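Local coordinates for protein alcohol dehydrogenase (Escherichia coli, PDB 5VM2) that is a zinc-binding oxidoreductase of unknown specificity, involved in membrane biogenesis, that probably oxidises CH-OH groups with NAD or NADP as acceptor, at residues A[164-176]-A[232-245]. Numbering follows the deposited sequence. Where two conformers were deposited one is given.
Sequences ADVKPGKKIIILG and FTEDMGADIVFETA
Strands 171-175 and 240-243 are the central parallel pair of the Rossmann sheet, first and fourth in a 3-2-1-4-5-6 order; their axes approach to 4.7 Å and their N-to-C directions differ by 14°. Parallel register is established by alternating backbone bonds, I173 N to I240 O, F242 N to I173 O and L175 N to F242 O, the last 2.7 Å long. At the strand entrance D239 OD1 accepts a hydrogen bond from K171 N, 2.8 Å away, which meets it from above the carboxylate plane, at the corner where the chain turns into strand 240-243. At the exit L175 O is gripped twice by T244: its N arrives close to the C=O axis, whereas OG1, 2.8 Å away, sits above the carbonyl plane. G176, next along, begins a GxGxxG pattern consistent with dinucleotide binding. On one face, the F242 ring takes I172 CG2 in its plane, 3.7 Å from CE1, and V166 CG2 at another point of its edge; A164 CB reaches CZ at 3.6 Å. On the other, I173 CD1 packs 3.6 Å from A238 CB, and L175 CD1 meets V241 CG1. K171, bent at chi3 (66°) and chi4, lays CE over the centre of the F232 ring and brings NZ to 3.9 Å from its centroid, a cation-pi contact. Beyond the pair, strand 195-200 hydrogen-bonds to strand 171-175, helix 179-190 packs on I172, I174 and F242, and M265 of strand 262-267 touches A164, I240 and F242.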
loop_
_atom_site.group_PDB
_atom_site.type_symbol
_atom_site.label_atom_id
_atom_site.label_comp_id
_atom_site.label_asym_id
_atom_site.label_seq_id
_atom_site.Cartn_x
_atom_site.Cartn_y
_atom_site.Cartn_z
ATOM N N ALA A 164 -13.977 2.086 -7.280
ATOM C CA ALA A 164 -15.204 1.320 -7.119
ATOM C C ALA A 164 -16.442 2.198 -7.004
ATOM O O ALA A 164 -17.554 1.661 -7.019
ATOM C CB ALA A 164 -15.101 0.415 -5.889
ATOM N N ASP A 165 -16.276 3.517 -6.905
ATOM C CA ASP A 165 -17.391 4.450 -6.714
ATOM C C ASP A 165 -18.180 4.109 -5.447
ATOM O O ASP A 165 -19.410 4.030 -5.453
ATOM C CB ASP A 165 -18.302 4.474 -7.945
ATOM C CG ASP A 165 -19.234 5.668 -7.959
ATOM O OD1 ASP A 165 -18.889 6.696 -7.344
ATOM O OD2 ASP A 165 -20.309 5.576 -8.592
ATOM N N VAL A 166 -17.451 3.892 -4.348
ATOM C CA VAL A 166 -18.096 3.673 -3.061
ATOM C C VAL A 166 -18.939 4.890 -2.707
ATOM O O VAL A 166 -18.514 6.042 -2.880
ATOM C CB VAL A 166 -17.046 3.378 -1.978
ATOM C CG1 VAL A 166 -17.693 3.375 -0.587
ATOM C CG2 VAL A 166 -16.364 2.049 -2.255
ATOM N N LYS A 167 -20.143 4.635 -2.209
ATOM C CA LYS A 167 -21.101 5.685 -1.900
ATOM C C LYS A 167 -22.009 5.181 -0.788
ATOM O O LYS A 167 -22.107 3.970 -0.566
ATOM C CB LYS A 167 -21.935 6.063 -3.135
ATOM C CG LYS A 167 -21.218 6.949 -4.148
ATOM C CD LYS A 167 -21.380 8.423 -3.818
ATOM C CE LYS A 167 -20.490 9.293 -4.695
ATOM N NZ LYS A 167 -19.068 9.246 -4.264
ATOM N N PRO A 168 -22.675 6.087 -0.069
ATOM C CA PRO A 168 -23.729 5.637 0.850
ATOM C C PRO A 168 -24.750 4.815 0.079
ATOM O O PRO A 168 -25.013 5.071 -1.099
ATOM C CB PRO A 168 -24.336 6.944 1.375
ATOM C CG PRO A 168 -23.304 7.987 1.134
ATOM C CD PRO A 168 -22.508 7.553 -0.055
ATOM N N GLY A 169 -25.297 3.794 0.735
ATOM C CA GLY A 169 -26.266 2.920 0.116
ATOM C C GLY A 169 -25.679 1.737 -0.623
ATOM O O GLY A 169 -26.444 0.918 -1.157
ATOM N N LYS A 170 -24.357 1.621 -0.686
ATOM C CA LYS A 170 -23.699 0.474 -1.294
ATOM C C LYS A 170 -23.185 -0.439 -0.188
ATOM O O LYS A 170 -22.389 -0.012 0.656
ATOM C CB LYS A 170 -22.563 0.917 -2.214
ATOM C CG LYS A 170 -23.076 1.713 -3.403
ATOM C CD LYS A 170 -22.020 1.942 -4.463
ATOM C CE LYS A 170 -22.673 2.446 -5.750
ATOM N NZ LYS A 170 -21.680 2.963 -6.734
ATOM N N LYS A 171 -23.666 -1.679 -0.176
ATOM C CA LYS A 171 -23.210 -2.652 0.806
ATOM C C LYS A 171 -21.893 -3.240 0.332
ATOM O O LYS A 171 -21.770 -3.637 -0.829
ATOM C CB LYS A 171 -24.244 -3.758 1.003
ATOM C CG LYS A 171 -25.560 -3.274 1.565
ATOM C CD LYS A 171 -26.439 -4.443 1.976
ATOM C CE LYS A 171 -25.832 -5.200 3.142
ATOM N NZ LYS A 171 -25.935 -4.447 4.424
ATOM N N ILE A 172 -20.916 -3.310 1.231
ATOM C CA ILE A 172 -19.541 -3.623 0.862
ATOM C C ILE A 172 -19.058 -4.829 1.659
ATOM O O ILE A 172 -19.323 -4.947 2.862
ATOM C CB ILE A 172 -18.630 -2.398 1.081
ATOM C CG1 ILE A 172 -19.057 -1.276 0.127
ATOM C CG2 ILE A 172 -17.160 -2.749 0.869
ATOM C CD1 ILE A 172 -18.116 -0.120 0.083
ATOM N N ILE A 173 -18.368 -5.736 0.969
ATOM C CA ILE A 173 -17.670 -6.858 1.583
ATOM C C ILE A 173 -16.197 -6.717 1.244
ATOM O O ILE A 173 -15.836 -6.593 0.069
ATOM C CB ILE A 173 -18.202 -8.212 1.095
ATOM C CG1 ILE A 173 -19.668 -8.396 1.491
ATOM C CG2 ILE A 173 -17.350 -9.336 1.665
ATOM C CD1 ILE A 173 -20.301 -9.641 0.907
ATOM N N ILE A 174 -15.352 -6.731 2.266
ATOM C CA ILE A 174 -13.909 -6.678 2.096
ATOM C C ILE A 174 -13.340 -8.028 2.510
ATOM O O ILE A 174 -13.457 -8.432 3.675
ATOM C CB ILE A 174 -13.295 -5.533 2.912
ATOM C CG1 ILE A 174 -13.794 -4.195 2.351
ATOM C CG2 ILE A 174 -11.777 -5.608 2.881
ATOM C CD1 ILE A 174 -13.380 -3.019 3.151
ATOM N N LEU A 175 -12.743 -8.735 1.554
ATOM C CA LEU A 175 -12.108 -10.020 1.822
ATOM C C LEU A 175 -10.649 -9.759 2.181
ATOM O O LEU A 175 -9.837 -9.411 1.315
ATOM C CB LEU A 175 -12.231 -10.948 0.617
ATOM C CG LEU A 175 -13.659 -11.250 0.147
ATOM C CD1 LEU A 175 -13.635 -12.191 -1.052
ATOM C CD2 LEU A 175 -14.502 -11.831 1.272
ATOM N N GLY A 176 -10.324 -9.898 3.462
ATOM C CA GLY A 176 -8.977 -9.637 3.923
ATOM C C GLY A 176 -8.924 -8.456 4.867
ATOM O O GLY A 176 -9.397 -7.364 4.540
ATOM N N PHE A 232 -25.716 -11.099 5.613
ATOM C CA PHE A 232 -25.367 -9.683 5.668
ATOM C C PHE A 232 -26.051 -8.893 4.557
ATOM O O PHE A 232 -26.518 -7.770 4.781
ATOM C CB PHE A 232 -23.845 -9.541 5.599
ATOM C CG PHE A 232 -23.358 -8.141 5.345
ATOM C CD1 PHE A 232 -22.674 -7.835 4.176
ATOM C CD2 PHE A 232 -23.550 -7.140 6.281
ATOM C CE1 PHE A 232 -22.212 -6.547 3.937
ATOM C CE2 PHE A 232 -23.090 -5.851 6.053
ATOM C CZ PHE A 232 -22.420 -5.553 4.887
ATOM N N THR A 233 -26.144 -9.471 3.358
ATOM C CA THR A 233 -26.720 -8.792 2.204
ATOM C C THR A 233 -28.148 -9.232 1.911
ATOM O O THR A 233 -28.669 -8.932 0.830
ATOM C CB THR A 233 -25.849 -9.012 0.962
ATOM O OG1 THR A 233 -25.845 -10.404 0.616
ATOM C CG2 THR A 233 -24.421 -8.550 1.219
ATOM N N GLU A 234 -28.791 -9.939 2.843
ATOM C CA GLU A 234 -30.178 -10.370 2.682
ATOM C C GLU A 234 -30.363 -11.180 1.402
ATOM O O GLU A 234 -31.333 -10.997 0.666
ATOM C CB GLU A 234 -31.131 -9.173 2.712
ATOM C CG GLU A 234 -31.313 -8.576 4.094
ATOM C CD GLU A 234 -31.331 -7.065 4.074
ATOM O OE1 GLU A 234 -30.261 -6.455 4.284
ATOM O OE2 GLU A 234 -32.414 -6.487 3.848
ATOM N N ASP A 235 -29.409 -12.069 1.127
ATOM C CA ASP A 235 -29.411 -12.960 -0.030
ATOM C C ASP A 235 -29.350 -12.212 -1.355
ATOM O O ASP A 235 -29.598 -12.807 -2.411
ATOM C CB ASP A 235 -30.626 -13.893 -0.012
ATOM C CG ASP A 235 -30.794 -14.588 1.320
ATOM O OD1 ASP A 235 -29.808 -15.171 1.815
ATOM O OD2 ASP A 235 -31.911 -14.546 1.875
ATOM N N MET A 236 -29.026 -10.922 -1.328
ATOM C CA MET A 236 -28.927 -10.196 -2.586
ATOM C C MET A 236 -27.495 -10.057 -3.079
ATOM O O MET A 236 -27.292 -9.819 -4.274
ATOM C CB MET A 236 -29.532 -8.794 -2.447
ATOM C CG MET A 236 -30.790 -8.719 -1.597
ATOM S SD MET A 236 -32.253 -9.371 -2.433
ATOM C CE MET A 236 -33.176 -10.041 -1.050
ATOM N N GLY A 237 -26.495 -10.303 -2.244
ATOM C CA GLY A 237 -25.122 -10.025 -2.606
ATOM C C GLY A 237 -24.750 -8.579 -2.330
ATOM O O GLY A 237 -25.597 -7.702 -2.175
ATOM N N ALA A 238 -23.448 -8.329 -2.265
ATOM C CA ALA A 238 -22.950 -6.991 -1.985
ATOM C C ALA A 238 -22.818 -6.170 -3.264
ATOM O O ALA A 238 -22.553 -6.704 -4.344
ATOM C CB ALA A 238 -21.598 -7.063 -1.270
ATOM N N ASP A 239 -23.007 -4.852 -3.129
ATOM C CA ASP A 239 -22.771 -3.945 -4.252
ATOM C C ASP A 239 -21.325 -4.026 -4.735
ATOM O O ASP A 239 -21.060 -4.008 -5.944
ATOM C CB ASP A 239 -23.096 -2.507 -3.849
ATOM C CG ASP A 239 -24.566 -2.300 -3.566
ATOM O OD1 ASP A 239 -25.013 -2.651 -2.455
ATOM O OD2 ASP A 239 -25.265 -1.786 -4.462
ATOM N N ILE A 240 -20.378 -4.087 -3.806
ATOM C CA ILE A 240 -18.956 -4.102 -4.133
ATOM C C ILE A 240 -18.289 -5.137 -3.247
ATOM O O ILE A 240 -18.516 -5.152 -2.035
ATOM C CB ILE A 240 -18.297 -2.724 -3.918
ATOM C CG1 ILE A 240 -19.013 -1.626 -4.714
ATOM C CG2 ILE A 240 -16.833 -2.787 -4.289
ATOM C CD1 ILE A 240 -18.799 -0.225 -4.147
ATOM N N VAL A 241 -17.478 -6.004 -3.844
ATOM C CA VAL A 241 -16.632 -6.924 -3.094
ATOM C C VAL A 241 -15.191 -6.560 -3.400
ATOM O O VAL A 241 -14.785 -6.545 -4.572
ATOM C CB VAL A 241 -16.907 -8.392 -3.446
ATOM C CG1 VAL A 241 -16.033 -9.302 -2.582
ATOM C CG2 VAL A 241 -18.379 -8.729 -3.261
ATOM N N PHE A 242 -14.430 -6.256 -2.360
ATOM C CA PHE A 242 -13.003 -6.012 -2.482
ATOM C C PHE A 242 -12.255 -7.281 -2.101
ATOM O O PHE A 242 -12.496 -7.851 -1.031
ATOM C CB PHE A 242 -12.555 -4.862 -1.579
ATOM C CG PHE A 242 -13.107 -3.530 -1.970
ATOM C CD1 PHE A 242 -14.314 -3.085 -1.443
ATOM C CD2 PHE A 242 -12.426 -2.722 -2.861
ATOM C CE1 PHE A 242 -14.831 -1.844 -1.798
ATOM C CE2 PHE A 242 -12.937 -1.484 -3.226
ATOM C CZ PHE A 242 -14.142 -1.045 -2.691
ATOM N N GLU A 243 -11.361 -7.723 -2.977
ATOM C CA GLU A 243 -10.429 -8.799 -2.672
ATOM C C GLU A 243 -9.069 -8.172 -2.389
ATOM O O GLU A 243 -8.484 -7.528 -3.265
ATOM C CB GLU A 243 -10.350 -9.800 -3.823
ATOM C CG GLU A 243 -9.798 -11.154 -3.426
ATOM C CD GLU A 243 -8.301 -11.125 -3.202
ATOM O OE1 GLU A 243 -7.828 -11.803 -2.268
ATOM O OE2 GLU A 243 -7.598 -10.420 -3.958
ATOM N N THR A 244 -8.577 -8.340 -1.160
ATOM C CA THR A 244 -7.394 -7.621 -0.709
ATOM C C THR A 244 -6.293 -8.511 -0.153
ATOM O O THR A 244 -5.178 -8.018 0.046
ATOM C CB THR A 244 -7.766 -6.586 0.367
ATOM O OG1 THR A 244 -8.089 -7.263 1.589
ATOM C CG2 THR A 244 -8.957 -5.747 -0.067
ATOM N N ALA A 245 -6.562 -9.790 0.109
ATOM C CA ALA A 245 -5.547 -10.674 0.665
ATOM C C ALA A 245 -4.634 -11.270 -0.397
ATOM O O ALA A 245 -3.551 -11.758 -0.059
ATOM C CB ALA A 245 -6.207 -11.802 1.463
#